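Local coordinates for glutaredoxin related protein (Sulfolobus solfataricus, PDB 4MNN) that probably exchanges thiols and disulfides in other proteins, as an atypical protein disulfide oxidoreductase built from two thioredoxin-like units, at residues N84-L88 / Q123-I127; R54-Y60 / S77-N83; N69-P73 / C114-E119. All coordinates share one frame; numbering follows the deposited sequence. Where two conformers were deposited one is given.

Contact 1: residues N84-L88 / Q123-I127; sequences NVVNL and QVSQI
Gln-126 reaches from the last turn of helix 114-127 to the loop that follows helix 71-83, and its amide carries the polar part of this contact. NE2 donates to Val-85 O at 2.9 Å, with an N-H...O angle of 162°. The carbonyl oxygen lies close to the plane of the amide, but the amide nitrogen stands well above the plane of the carbonyl, 61° out of it. A water accepts from the same NE2 and donates to Asn-84 OD1, so one NH2 group serves two successive residues of the loop. Asn-84, with positive phi, is the C-prime residue of the Schellman motif that ends helix 71-83, so the grip falls just where the chain leaves the helix.

The apolar part begins at Val-86. Its CG2 lies 3.6 Å from Gln-126 CD, the two side chains running past each other in opposite senses, and meets Ile-127 CG1 at 4.0 Å. Ile-127 CG1 is anti to its own carbonyl carbon (chi1 -58°), which brings CD1 within 4.1 Å of both Val-86 CG1 and Leu-88 CD1. Leu-88 CD1 also rests on Gln-123 CB at 3.7 Å, while its CD2 lies beside the Gln-123 amide. The methylene chain of Gln-123, extended beyond CG, brings this amide to the backbone of Asn-87 and Leu-88. Val-93 of helix 90-96 packs against both Leu-88 and Ile-127, continuing the apolar patch.

The loop between helices 71-83 and 90-96 is thus tied down by a mixture of forces: glutamine arms reach its backbone while Val-86 and Leu-88 pack on the aliphatic parts of the glutamines and on Ile-127. With Gln-126 sharing its NH2 between a carbonyl and a water, the amide is likely to be restrained in rotation.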
ATOM      1  N   ASN A  84     -13.880   3.489  -6.465  1.00 26.12           N
ATOM      2  CA  ASN A  84     -13.285   4.091  -7.661  1.00 27.50           C
ATOM      3  C   ASN A  84     -13.287   5.609  -7.571  1.00 27.95           C
ATOM      4  O   ASN A  84     -13.658   6.321  -8.525  1.00 29.53           O
ATOM      5  CB  ASN A  84     -14.012   3.639  -8.928  1.00 30.44           C
ATOM      6  CG  ASN A  84     -13.300   4.100 -10.193  1.00 33.61           C
ATOM      7  OD1 ASN A  84     -12.082   4.295 -10.183  1.00 34.72           O
ATOM      8  ND2 ASN A  84     -14.048   4.264 -11.287  1.00 34.11           N
ATOM      9  N   VAL A  85     -12.887   6.112  -6.410  1.00 26.32           N
ATOM     10  CA  VAL A  85     -12.784   7.542  -6.212  1.00 27.71           C
ATOM     11  C   VAL A  85     -11.350   7.950  -5.855  1.00 27.36           C
ATOM     12  O   VAL A  85     -10.645   7.234  -5.160  1.00 26.47           O
ATOM     13  CB  VAL A  85     -13.713   8.038  -5.098  1.00 28.61           C
ATOM     14  CG1 VAL A  85     -13.226   7.584  -3.738  1.00 29.18           C
ATOM     15  CG2 VAL A  85     -13.779   9.553  -5.139  1.00 30.54           C
ATOM     16  N   VAL A  86     -10.922   9.099  -6.359  1.00 28.47           N
ATOM     17  CA  VAL A  86      -9.598   9.617  -6.047  1.00 30.12           C
ATOM     18  C   VAL A  86      -9.796  11.056  -5.555  1.00 29.56           C
ATOM     19  O   VAL A  86     -10.684  11.769  -6.032  1.00 27.11           O
ATOM     20  CB  VAL A  86      -8.700   9.550  -7.308  1.00 33.42           C
ATOM     21  CG1 VAL A  86      -7.692  10.685  -7.314  1.00 34.65           C
ATOM     22  CG2 VAL A  86      -7.970   8.175  -7.340  1.00 32.00           C
ATOM     23  N   ASN A  87      -8.995  11.485  -4.590  1.00 28.52           N
ATOM     24  CA  ASN A  87      -9.158  12.836  -4.085  1.00 30.15           C
ATOM     25  C   ASN A  87      -8.031  13.810  -4.460  1.00 30.35           C
ATOM     26  O   ASN A  87      -8.011  14.945  -3.989  1.00 31.42           O
ATOM     27  CB  ASN A  87      -9.388  12.794  -2.569  1.00 31.00           C
ATOM     28  CG  ASN A  87     -10.720  12.105  -2.209  1.00 33.30           C
ATOM     29  OD1 ASN A  87     -11.802  12.571  -2.609  1.00 33.60           O
ATOM     30  ND2 ASN A  87     -10.646  10.989  -1.476  1.00 31.65           N
ATOM     31  N   LEU A  88      -7.095  13.373  -5.302  1.00 27.43           N
ATOM     32  CA  LEU A  88      -6.028  14.273  -5.743  1.00 26.30           C
ATOM     33  C   LEU A  88      -6.696  15.290  -6.698  1.00 25.82           C
ATOM     34  O   LEU A  88      -7.697  14.972  -7.350  1.00 23.88           O
ATOM     35  CB  LEU A  88      -4.943  13.479  -6.480  1.00 27.74           C
ATOM     36  CG  LEU A  88      -4.235  12.435  -5.616  1.00 27.96           C
ATOM     37  CD1 LEU A  88      -3.177  11.747  -6.425  1.00 30.72           C
ATOM     38  CD2 LEU A  88      -3.609  13.093  -4.420  1.00 29.31           C
ATOM     39  N   GLN A 123      -3.152   6.617  -4.266  1.00 15.00           N
ATOM     40  CA  GLN A 123      -4.053   7.230  -5.240  1.00 16.55           C
ATOM     41  C   GLN A 123      -3.432   7.235  -6.628  1.00 16.35           C
ATOM     42  O   GLN A 123      -4.132   7.057  -7.610  1.00 17.60           O
ATOM     43  CB  GLN A 123      -4.439   8.623  -4.784  1.00 19.21           C
ATOM     44  CG  GLN A 123      -5.347   8.530  -3.552  1.00 21.53           C
ATOM     45  CD  GLN A 123      -5.687   9.871  -2.997  1.00 24.88           C
ATOM     46  OE1 GLN A 123      -4.993  10.391  -2.129  1.00 28.34           O
ATOM     47  NE2 GLN A 123      -6.762  10.459  -3.507  1.00 27.36           N
ATOM     48  N   VAL A 124      -2.122   7.443  -6.709  1.00 16.67           N
ATOM     49  CA  VAL A 124      -1.453   7.383  -7.997  1.00 16.84           C
ATOM     50  C   VAL A 124      -1.613   5.958  -8.605  1.00 16.82           C
ATOM     51  O   VAL A 124      -1.855   5.802  -9.819  1.00 16.09           O
ATOM     52  CB  VAL A 124       0.044   7.732  -7.844  1.00 17.87           C
ATOM     53  CG1 VAL A 124       0.770   7.505  -9.151  1.00 17.00           C
ATOM     54  CG2 VAL A 124       0.205   9.175  -7.369  1.00 17.37           C
ATOM     55  N   SER A 125      -1.511   4.913  -7.781  1.00 16.09           N
ATOM     56  CA  SER A 125      -1.645   3.535  -8.304  1.00 17.63           C
ATOM     57  C   SER A 125      -3.053   3.273  -8.848  1.00 18.07           C
ATOM     58  O   SER A 125      -3.248   2.425  -9.725  1.00 19.33           O
ATOM     59  CB  SER A 125      -1.297   2.495  -7.209  1.00 19.99           C
ATOM     60  OG  SER A 125      -2.349   2.274  -6.267  1.00 19.98           O
ATOM     61  N   GLN A 126      -4.025   4.011  -8.322  1.00 20.17           N
ATOM     62  CA  GLN A 126      -5.424   3.910  -8.781  1.00 21.40           C
ATOM     63  C   GLN A 126      -5.609   4.541 -10.155  1.00 23.29           C
ATOM     64  O   GLN A 126      -6.331   4.006 -11.014  1.00 23.22           O
ATOM     65  CB  GLN A 126      -6.333   4.682  -7.838  1.00 25.01           C
ATOM     66  CG  GLN A 126      -7.118   3.891  -6.869  1.00 25.01           C
ATOM     67  CD  GLN A 126      -8.003   4.805  -6.029  1.00 22.87           C
ATOM     68  OE1 GLN A 126      -7.563   5.357  -5.039  1.00 24.20           O
ATOM     69  NE2 GLN A 126      -9.233   4.990  -6.453  1.00 20.78           N
ATOM     70  N   ILE A 127      -4.989   5.711 -10.337  1.00 21.34           N
ATOM     71  CA  ILE A 127      -5.082   6.496 -11.563  1.00 25.28           C
ATOM     72  C   ILE A 127      -4.251   5.979 -12.705  1.00 24.69           C
ATOM     73  O   ILE A 127      -4.609   6.158 -13.861  1.00 24.59           O
ATOM     74  CB  ILE A 127      -4.541   7.946 -11.359  1.00 28.14           C
ATOM     75  CG1 ILE A 127      -5.283   8.661 -10.247  1.00 29.76           C
ATOM     76  CG2 ILE A 127      -4.641   8.733 -12.653  1.00 31.93           C
ATOM     77  CD1 ILE A 127      -4.551   9.891  -9.813  1.00 31.68           C
TER
HETATM   78  O   HOH W   1      -9.959   3.299  -8.676  1.00 39.22           O

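Contact 2: residues R54-Y60 / S77-N83; sequences RGDRVYY and SLVRISN
The Tyr-59 ring is sandwiched: Ile-81 CG2 sits over the centre of one face, and Arg-57 NE lies 3.5 Å above the opposite face, displaced toward the rim. The methyl makes a CH-pi contact, 3.8 Å from the ring centroid, while Arg-54 N approaches the ring edge in plane. Ile-81 CD1 reaches the CB end of the ring, 3.9 Å from Tyr-59 CG. At the Arg-54 guanidinium, Ile-81 O occupies the edge; NH1 donates to it at 2.8 Å, a bond that lies in the carbonyl plane but is bent at the hydrogen (141°). Ser-82 O is close to the same nitrogen.

Helix 71-83 here covers one face of the central sheet in a thioredoxin-like unit, its segment 77-83 running roughly antiparallel to strand 57-60 (146°), with Arg-54 entering from the type II' turn of the hairpin. Its extended side chain, with CG anti to the backbone N (chi1 -167°), spans the gap to the helix end, where NE also forms a salt bridge with Asp-18. A leucine in its place would probably leave Ile-81 O without this donor and Asp-18 without its cationic mate.

Deeper in, Ser-77 OG meets the Tyr-60 ring at its edge, where Tyr-60 OH donates to it at 2.7 Å; this serine hydroxyl is also hydrogen-bonded to Phe-74 O. Tyr-60 stacks on Tyr-122 of helix 114-127.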
ATOM      1  N   ARG A  54      -8.454  -5.792  -7.332  1.00 23.04           N
ATOM      2  CA  ARG A  54      -9.864  -5.637  -7.667  1.00 26.06           C
ATOM      3  C   ARG A  54      -9.832  -6.427  -8.969  1.00 27.13           C
ATOM      4  O   ARG A  54      -9.196  -6.019  -9.943  1.00 26.07           O
ATOM      5  CB  ARG A  54     -10.249  -4.167  -7.848  1.00 27.16           C
ATOM      6  CG  ARG A  54     -11.751  -3.964  -7.875  1.00 32.65           C
ATOM      7  CD  ARG A  54     -12.203  -2.506  -7.982  1.00 34.97           C
ATOM      8  NE  ARG A  54     -13.578  -2.474  -8.481  1.00 39.21           N
ATOM      9  CZ  ARG A  54     -14.429  -1.452  -8.351  1.00 41.14           C
ATOM     10  NH1 ARG A  54     -14.068  -0.329  -7.720  1.00 39.58           N
ATOM     11  NH2 ARG A  54     -15.659  -1.563  -8.857  1.00 41.80           N
ATOM     12  N   GLY A  55     -10.470  -7.596  -8.953  1.00 27.72           N
ATOM     13  CA  GLY A  55     -10.427  -8.466 -10.113  1.00 27.68           C
ATOM     14  C   GLY A  55      -8.999  -8.950 -10.298  1.00 27.89           C
ATOM     15  O   GLY A  55      -8.328  -9.312  -9.327  1.00 28.93           O
ATOM     16  N   ASP A  56      -8.498  -8.955 -11.529  1.00 26.73           N
ATOM     17  CA  ASP A  56      -7.123  -9.404 -11.756  1.00 26.59           C
ATOM     18  C   ASP A  56      -6.131  -8.262 -11.552  1.00 24.55           C
ATOM     19  O   ASP A  56      -4.919  -8.476 -11.617  1.00 23.63           O
ATOM     20  CB  ASP A  56      -6.930  -9.901 -13.197  1.00 31.51           C
ATOM     21  CG  ASP A  56      -7.614 -11.219 -13.460  1.00 36.60           C
ATOM     22  OD1 ASP A  56      -7.543 -12.099 -12.572  1.00 37.94           O
ATOM     23  OD2 ASP A  56      -8.204 -11.370 -14.562  1.00 38.96           O
ATOM     24  N   ARG A  57      -6.623  -7.046 -11.331  1.00 22.09           N
ATOM     25  CA  ARG A  57      -5.678  -5.928 -11.199  1.00 21.30           C
ATOM     26  C   ARG A  57      -5.039  -5.766  -9.824  1.00 20.55           C
ATOM     27  O   ARG A  57      -5.749  -5.664  -8.842  1.00 21.24           O
ATOM     28  CB  ARG A  57      -6.347  -4.607 -11.563  1.00 20.01           C
ATOM     29  CG  ARG A  57      -5.445  -3.384 -11.368  1.00 19.18           C
ATOM     30  CD  ARG A  57      -6.135  -2.144 -11.984  1.00 21.74           C
ATOM     31  NE  ARG A  57      -5.414  -0.898 -11.671  1.00 20.00           N
ATOM     32  CZ  ARG A  57      -5.818   0.319 -12.026  1.00 22.73           C
ATOM     33  NH1 ARG A  57      -6.948   0.470 -12.709  1.00 20.70           N
ATOM     34  NH2 ARG A  57      -5.087   1.383 -11.713  1.00 20.58           N
ATOM     35  N   VAL A  58      -3.708  -5.704  -9.778  1.00 19.80           N
ATOM     36  CA  VAL A  58      -2.982  -5.490  -8.512  1.00 19.73           C
ATOM     37  C   VAL A  58      -2.674  -3.990  -8.405  1.00 18.75           C
ATOM     38  O   VAL A  58      -1.968  -3.425  -9.247  1.00 20.84           O
ATOM     39  CB  VAL A  58      -1.638  -6.279  -8.473  1.00 21.63           C
ATOM     40  CG1 VAL A  58      -0.868  -5.966  -7.167  1.00 19.63           C
ATOM     41  CG2 VAL A  58      -1.906  -7.800  -8.583  1.00 19.75           C
ATOM     42  N   TYR A  59      -3.241  -3.333  -7.396  1.00 16.86           N
ATOM     43  CA  TYR A  59      -3.012  -1.920  -7.183  1.00 14.19           C
ATOM     44  C   TYR A  59      -1.675  -1.674  -6.540  1.00 15.34           C
ATOM     45  O   TYR A  59      -0.971  -0.729  -6.901  1.00 15.80           O
ATOM     46  CB  TYR A  59      -4.138  -1.327  -6.345  1.00 17.01           C
ATOM     47  CG  TYR A  59      -5.399  -1.191  -7.165  1.00 17.42           C
ATOM     48  CD1 TYR A  59      -6.204  -2.299  -7.424  1.00 17.36           C
ATOM     49  CD2 TYR A  59      -5.746   0.038  -7.740  1.00 18.19           C
ATOM     50  CE1 TYR A  59      -7.346  -2.197  -8.256  1.00 19.82           C
ATOM     51  CE2 TYR A  59      -6.878   0.153  -8.565  1.00 19.72           C
ATOM     52  CZ  TYR A  59      -7.664  -0.973  -8.813  1.00 19.53           C
ATOM     53  OH  TYR A  59      -8.796  -0.876  -9.618  1.00 21.16           O
ATOM     54  N   TYR A  60      -1.314  -2.522  -5.587  1.00 13.72           N
ATOM     55  CA  TYR A  60       0.004  -2.412  -4.975  1.00 13.72           C
ATOM     56  C   TYR A  60       0.246  -3.583  -4.053  1.00 14.50           C
ATOM     57  O   TYR A  60      -0.672  -4.355  -3.754  1.00 14.65           O
ATOM     58  CB  TYR A  60       0.116  -1.088  -4.191  1.00 15.34           C
ATOM     59  CG  TYR A  60      -0.862  -0.954  -3.042  1.00 16.63           C
ATOM     60  CD1 TYR A  60      -0.614  -1.567  -1.816  1.00 17.93           C
ATOM     61  CD2 TYR A  60      -2.052  -0.229  -3.189  1.00 17.31           C
ATOM     62  CE1 TYR A  60      -1.522  -1.456  -0.757  1.00 18.46           C
ATOM     63  CE2 TYR A  60      -2.985  -0.122  -2.132  1.00 16.85           C
ATOM     64  CZ  TYR A  60      -2.714  -0.731  -0.931  1.00 19.25           C
ATOM     65  OH  TYR A  60      -3.604  -0.667   0.146  1.00 20.60           O
ATOM     66  N   SER A  77      -7.294   3.492   1.458  1.00 14.21           N
ATOM     67  CA  SER A  77      -7.074   3.098   0.086  1.00 14.50           C
ATOM     68  C   SER A  77      -8.065   2.040  -0.311  1.00 14.23           C
ATOM     69  O   SER A  77      -8.502   1.993  -1.455  1.00 16.22           O
ATOM     70  CB  SER A  77      -5.648   2.566  -0.161  1.00 13.70           C
ATOM     71  OG  SER A  77      -5.412   1.303   0.463  1.00 16.83           O
ATOM     72  N   LEU A  78      -8.406   1.143   0.611  1.00 13.86           N
ATOM     73  CA  LEU A  78      -9.373   0.099   0.260  1.00 14.46           C
ATOM     74  C   LEU A  78     -10.715   0.721  -0.156  1.00 15.98           C
ATOM     75  O   LEU A  78     -11.345   0.311  -1.141  1.00 13.72           O
ATOM     76  CB  LEU A  78      -9.593  -0.807   1.475  1.00 14.93           C
ATOM     77  CG  LEU A  78      -8.794  -2.134   1.577  1.00 20.95           C
ATOM     78  CD1 LEU A  78      -7.531  -2.115   0.817  1.00 15.17           C
ATOM     79  CD2 LEU A  78      -8.599  -2.508   3.040  1.00 18.99           C
ATOM     80  N   VAL A  79     -11.165   1.685   0.634  1.00 15.72           N
ATOM     81  CA  VAL A  79     -12.442   2.337   0.342  1.00 16.56           C
ATOM     82  C   VAL A  79     -12.374   3.103  -0.978  1.00 17.54           C
ATOM     83  O   VAL A  79     -13.295   3.034  -1.784  1.00 17.88           O
ATOM     84  CB  VAL A  79     -12.810   3.291   1.498  1.00 18.53           C
ATOM     85  CG1 VAL A  79     -14.101   4.089   1.159  1.00 21.05           C
ATOM     86  CG2 VAL A  79     -12.962   2.480   2.790  1.00 18.52           C
ATOM     87  N   ARG A  80     -11.286   3.844  -1.203  1.00 17.96           N
ATOM     88  CA  ARG A  80     -11.161   4.625  -2.440  1.00 17.75           C
ATOM     89  C   ARG A  80     -11.136   3.726  -3.667  1.00 18.43           C
ATOM     90  O   ARG A  80     -11.813   3.995  -4.661  1.00 18.43           O
ATOM     91  CB  ARG A  80      -9.899   5.500  -2.415  1.00 18.05           C
ATOM     92  CG  ARG A  80      -9.884   6.619  -1.383  1.00 21.19           C
ATOM     93  CD  ARG A  80      -9.028   7.817  -1.891  1.00 23.64           C
ATOM     94  NE  ARG A  80      -9.173   8.947  -0.982  1.00 26.53           N
ATOM     95  CZ  ARG A  80      -8.347   9.214   0.027  1.00 27.78           C
ATOM     96  NH1 ARG A  80      -7.283   8.435   0.255  1.00 26.04           N
ATOM     97  NH2 ARG A  80      -8.621  10.228   0.847  1.00 28.58           N
ATOM     98  N   ILE A  81     -10.365   2.644  -3.587  1.00 17.70           N
ATOM     99  CA  ILE A  81     -10.275   1.718  -4.698  1.00 18.68           C
ATOM    100  C   ILE A  81     -11.643   1.025  -4.937  1.00 20.01           C
ATOM    101  O   ILE A  81     -12.089   0.902  -6.084  1.00 19.96           O
ATOM    102  CB  ILE A  81      -9.165   0.666  -4.427  1.00 17.72           C
ATOM    103  CG1 ILE A  81      -7.796   1.334  -4.536  1.00 15.27           C
ATOM    104  CG2 ILE A  81      -9.225  -0.487  -5.439  1.00 19.14           C
ATOM    105  CD1 ILE A  81      -6.681   0.519  -3.863  1.00 16.18           C
ATOM    106  N   SER A  82     -12.308   0.611  -3.865  0.50 20.02           N
ATOM    107  CA  SER A  82     -13.582  -0.082  -4.015  0.50 20.34           C
ATOM    108  C   SER A  82     -14.687   0.806  -4.603  0.50 21.03           C
ATOM    109  O   SER A  82     -15.578   0.312  -5.297  0.50 20.87           O
ATOM    110  CB  SER A  82     -14.034  -0.648  -2.671  0.50 20.27           C
ATOM    111  OG  SER A  82     -15.179  -1.462  -2.841  0.50 19.60           O
ATOM    112  N   ASN A  83     -14.621   2.104  -4.319  1.00 21.40           N
ATOM    113  CA  ASN A  83     -15.609   3.076  -4.816  1.00 23.88           C
ATOM    114  C   ASN A  83     -15.119   3.769  -6.087  1.00 25.02           C
ATOM    115  O   ASN A  83     -15.858   4.532  -6.727  1.00 24.11           O
ATOM    116  CB  ASN A  83     -15.889   4.138  -3.761  1.00 23.60           C
ATOM    117  CG  ASN A  83     -16.730   3.614  -2.618  1.00 27.22           C
ATOM    118  OD1 ASN A  83     -16.657   4.118  -1.508  1.00 29.80           O
ATOM    119  ND2 ASN A  83     -17.539   2.608  -2.888  1.00 23.38           N
TER

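Contact 3: residues N69-P73 / C114-E119; sequences NELWP and CPITAE
Pro-115 wedges against Asn-69 and Pro-73 at the start of helix 114-127, directly after Cys-114 of a CxxC disulfide placed as in thioredoxin-fold proteins. Its CB is 3.6 Å from Pro-73 CG, the two rings lying side by side and pointing the same way. Pro-115 CB also touches Asn-69 O. Asn-69 has CG lodged between its backbone N and carbonyl carbon (chi1 77°), which turns the flat end of the side chain across the Pro-115 ring at CG and CD.

Glu-70 folds back at chi2 (-63°) and lays its carboxylate along the helix start. OE2 comes to 3.3 Å from Cys-114 CB and OE1 to 3.7 Å from Ala-118 CB. Pro-115 N has no hydrogen to offer this buried acid. Cys-114 SG is disulfide-bonded to Cys-111.

One turn on, Glu-119 has CG anti to the backbone N (chi1 -173°) and a bend at chi2, which takes its carboxylate toward helix 71-83. There OE2 is paired with Arg-80, and a single water donates both to Glu-119 OE2 and to Pro-73 O, at 2.7 Å each.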
ATOM      1  N   ASN A  69       0.720   3.814  12.395  1.00 18.76           N
ATOM      2  CA  ASN A  69       0.188   4.915  11.578  1.00 18.48           C
ATOM      3  C   ASN A  69      -0.037   4.626  10.078  1.00 18.39           C
ATOM      4  O   ASN A  69      -0.529   5.491   9.326  1.00 18.82           O
ATOM      5  CB  ASN A  69       0.996   6.225  11.823  1.00 21.44           C
ATOM      6  CG  ASN A  69       2.351   6.266  11.119  1.00 22.45           C
ATOM      7  OD1 ASN A  69       3.089   7.264  11.221  1.00 23.90           O
ATOM      8  ND2 ASN A  69       2.691   5.203  10.424  1.00 22.56           N
ATOM      9  N   GLU A  70       0.288   3.407   9.646  1.00 17.86           N
ATOM     10  CA  GLU A  70       0.060   3.022   8.244  1.00 16.43           C
ATOM     11  C   GLU A  70      -1.315   2.366   8.076  1.00 18.36           C
ATOM     12  O   GLU A  70      -1.810   2.162   6.957  1.00 14.81           O
ATOM     13  CB  GLU A  70       1.160   2.053   7.763  1.00 17.27           C
ATOM     14  CG  GLU A  70       2.535   2.724   7.635  1.00 15.28           C
ATOM     15  CD  GLU A  70       2.575   3.844   6.570  1.00 17.86           C
ATOM     16  OE1 GLU A  70       1.764   3.829   5.621  1.00 16.52           O
ATOM     17  OE2 GLU A  70       3.456   4.745   6.656  1.00 17.88           O
ATOM     18  N   LEU A  71      -1.973   2.043   9.182  1.00 18.54           N
ATOM     19  CA  LEU A  71      -3.275   1.399   9.039  1.00 18.64           C
ATOM     20  C   LEU A  71      -4.350   2.334   8.460  1.00 19.15           C
ATOM     21  O   LEU A  71      -5.157   1.915   7.628  1.00 18.65           O
ATOM     22  CB  LEU A  71      -3.766   0.849  10.397  1.00 21.89           C
ATOM     23  CG  LEU A  71      -5.150   0.168  10.319  1.00 22.05           C
ATOM     24  CD1 LEU A  71      -5.067  -1.082   9.438  1.00 21.24           C
ATOM     25  CD2 LEU A  71      -5.612  -0.233  11.726  1.00 24.06           C
ATOM     26  N   TRP A  72      -4.376   3.583   8.910  1.00 19.92           N
ATOM     27  CA  TRP A  72      -5.394   4.506   8.451  1.00 22.27           C
ATOM     28  C   TRP A  72      -5.323   4.709   6.936  1.00 20.92           C
ATOM     29  O   TRP A  72      -6.357   4.614   6.243  1.00 21.04           O
ATOM     30  CB  TRP A  72      -5.261   5.817   9.236  1.00 26.82           C
ATOM     31  CG  TRP A  72      -6.156   6.925   8.769  1.00 33.00           C
ATOM     32  CD1 TRP A  72      -7.507   6.860   8.525  1.00 34.78           C
ATOM     33  CD2 TRP A  72      -5.760   8.268   8.487  1.00 36.09           C
ATOM     34  NE1 TRP A  72      -7.971   8.091   8.103  1.00 37.33           N
ATOM     35  CE2 TRP A  72      -6.918   8.973   8.073  1.00 36.90           C
ATOM     36  CE3 TRP A  72      -4.533   8.953   8.549  1.00 37.69           C
ATOM     37  CZ2 TRP A  72      -6.888  10.324   7.712  1.00 38.74           C
ATOM     38  CZ3 TRP A  72      -4.507  10.304   8.187  1.00 39.57           C
ATOM     39  CH2 TRP A  72      -5.682  10.969   7.778  1.00 38.76           C
ATOM     40  N   PRO A  73      -4.122   5.010   6.397  1.00 19.33           N
ATOM     41  CA  PRO A  73      -3.981   5.204   4.948  1.00 18.16           C
ATOM     42  C   PRO A  73      -4.353   3.915   4.209  1.00 17.95           C
ATOM     43  O   PRO A  73      -4.960   3.950   3.156  1.00 17.18           O
ATOM     44  CB  PRO A  73      -2.504   5.520   4.759  1.00 20.07           C
ATOM     45  CG  PRO A  73      -2.085   6.065   6.051  1.00 21.20           C
ATOM     46  CD  PRO A  73      -2.883   5.371   7.110  1.00 19.62           C
ATOM     47  N   CYS A 114       5.500   9.436   6.526  1.00 19.46           N
ATOM     48  CA  CYS A 114       5.259   8.272   5.677  1.00 17.44           C
ATOM     49  C   CYS A 114       3.800   8.042   5.299  1.00 17.57           C
ATOM     50  O   CYS A 114       3.513   7.765   4.156  1.00 16.78           O
ATOM     51  CB  CYS A 114       5.826   7.003   6.317  1.00 18.24           C
ATOM     52  SG  CYS A 114       7.665   6.929   6.388  1.00 17.83           S
ATOM     53  N   PRO A 115       2.870   8.153   6.261  1.00 18.57           N
ATOM     54  CA  PRO A 115       1.473   7.927   5.883  1.00 17.80           C
ATOM     55  C   PRO A 115       0.959   8.908   4.851  1.00 17.42           C
ATOM     56  O   PRO A 115       0.109   8.562   4.051  1.00 17.18           O
ATOM     57  CB  PRO A 115       0.722   7.969   7.226  1.00 20.13           C
ATOM     58  CG  PRO A 115       1.651   8.740   8.145  1.00 20.43           C
ATOM     59  CD  PRO A 115       3.030   8.253   7.724  1.00 17.50           C
ATOM     60  N   ILE A 116       1.478  10.133   4.876  0.50 17.85           N
ATOM     61  CA  ILE A 116       1.075  11.155   3.922  0.50 18.88           C
ATOM     62  C   ILE A 116       1.544  10.707   2.522  0.50 18.09           C
ATOM     63  O   ILE A 116       0.801  10.795   1.541  0.50 16.66           O
ATOM     64  CB  ILE A 116       1.715  12.520   4.296  0.50 20.40           C
ATOM     65  CG1 ILE A 116       1.547  12.766   5.808  0.50 22.35           C
ATOM     66  CG2 ILE A 116       1.095  13.627   3.474  0.50 23.55           C
ATOM     67  CD1 ILE A 116       2.181  14.049   6.338  0.50 21.35           C
ATOM     68  N   THR A 117       2.771  10.198   2.437  1.00 16.90           N
ATOM     69  CA  THR A 117       3.299   9.751   1.141  1.00 16.52           C
ATOM     70  C   THR A 117       2.612   8.499   0.631  1.00 15.33           C
ATOM     71  O   THR A 117       2.337   8.392  -0.555  1.00 15.48           O
ATOM     72  CB  THR A 117       4.805   9.542   1.228  1.00 15.30           C
ATOM     73  OG1 THR A 117       5.384  10.757   1.727  1.00 16.05           O
ATOM     74  CG2 THR A 117       5.407   9.284  -0.193  1.00 15.10           C
ATOM     75  N   ALA A 118       2.363   7.536   1.516  1.00 15.11           N
ATOM     76  CA  ALA A 118       1.648   6.338   1.095  1.00 13.95           C
ATOM     77  C   ALA A 118       0.268   6.699   0.546  1.00 14.28           C
ATOM     78  O   ALA A 118      -0.159   6.183  -0.486  1.00 13.42           O
ATOM     79  CB  ALA A 118       1.488   5.395   2.240  1.00 11.77           C
ATOM     80  N   GLU A 119      -0.462   7.572   1.242  1.00 17.11           N
ATOM     81  CA  GLU A 119      -1.808   7.922   0.767  1.00 16.63           C
ATOM     82  C   GLU A 119      -1.802   8.507  -0.636  1.00 15.25           C
ATOM     83  O   GLU A 119      -2.650   8.194  -1.481  1.00 16.12           O
ATOM     84  CB  GLU A 119      -2.428   8.906   1.745  1.00 20.50           C
ATOM     85  CG  GLU A 119      -3.895   9.209   1.457  1.00 22.75           C
ATOM     86  CD  GLU A 119      -4.716   9.248   2.739  1.00 26.80           C
ATOM     87  OE1 GLU A 119      -4.520  10.179   3.566  1.00 26.67           O
ATOM     88  OE2 GLU A 119      -5.549   8.339   2.917  1.00 25.70           O
TER
HETATM   89  O   HOH W   2      -4.941   6.134   1.564  1.00 19.55           O

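Contacts 1 and 3 lie at the two ends of helix 114-127, their centres 14 Å apart, whereas contacts 2 and 3 share helix 71-83 and lie 16 Å apart. Contact 2 closes within the first thioredoxin-like unit before contact 1 opens; contact 3 crosses both along the chain and, like contact 1, joins the first half to the second. Contacts 1 and 2, about 10 Å between centres, touch where Ser-125 O meets Arg-57 NH2, and the salt bridge from Arg-80 to Glu-119 ties contact 2 to contact 3. The two helices pack together on a continuous sheet, consistent with the halves forming one rigid body, the Cys-111 to Cys-114 disulfide near their junction.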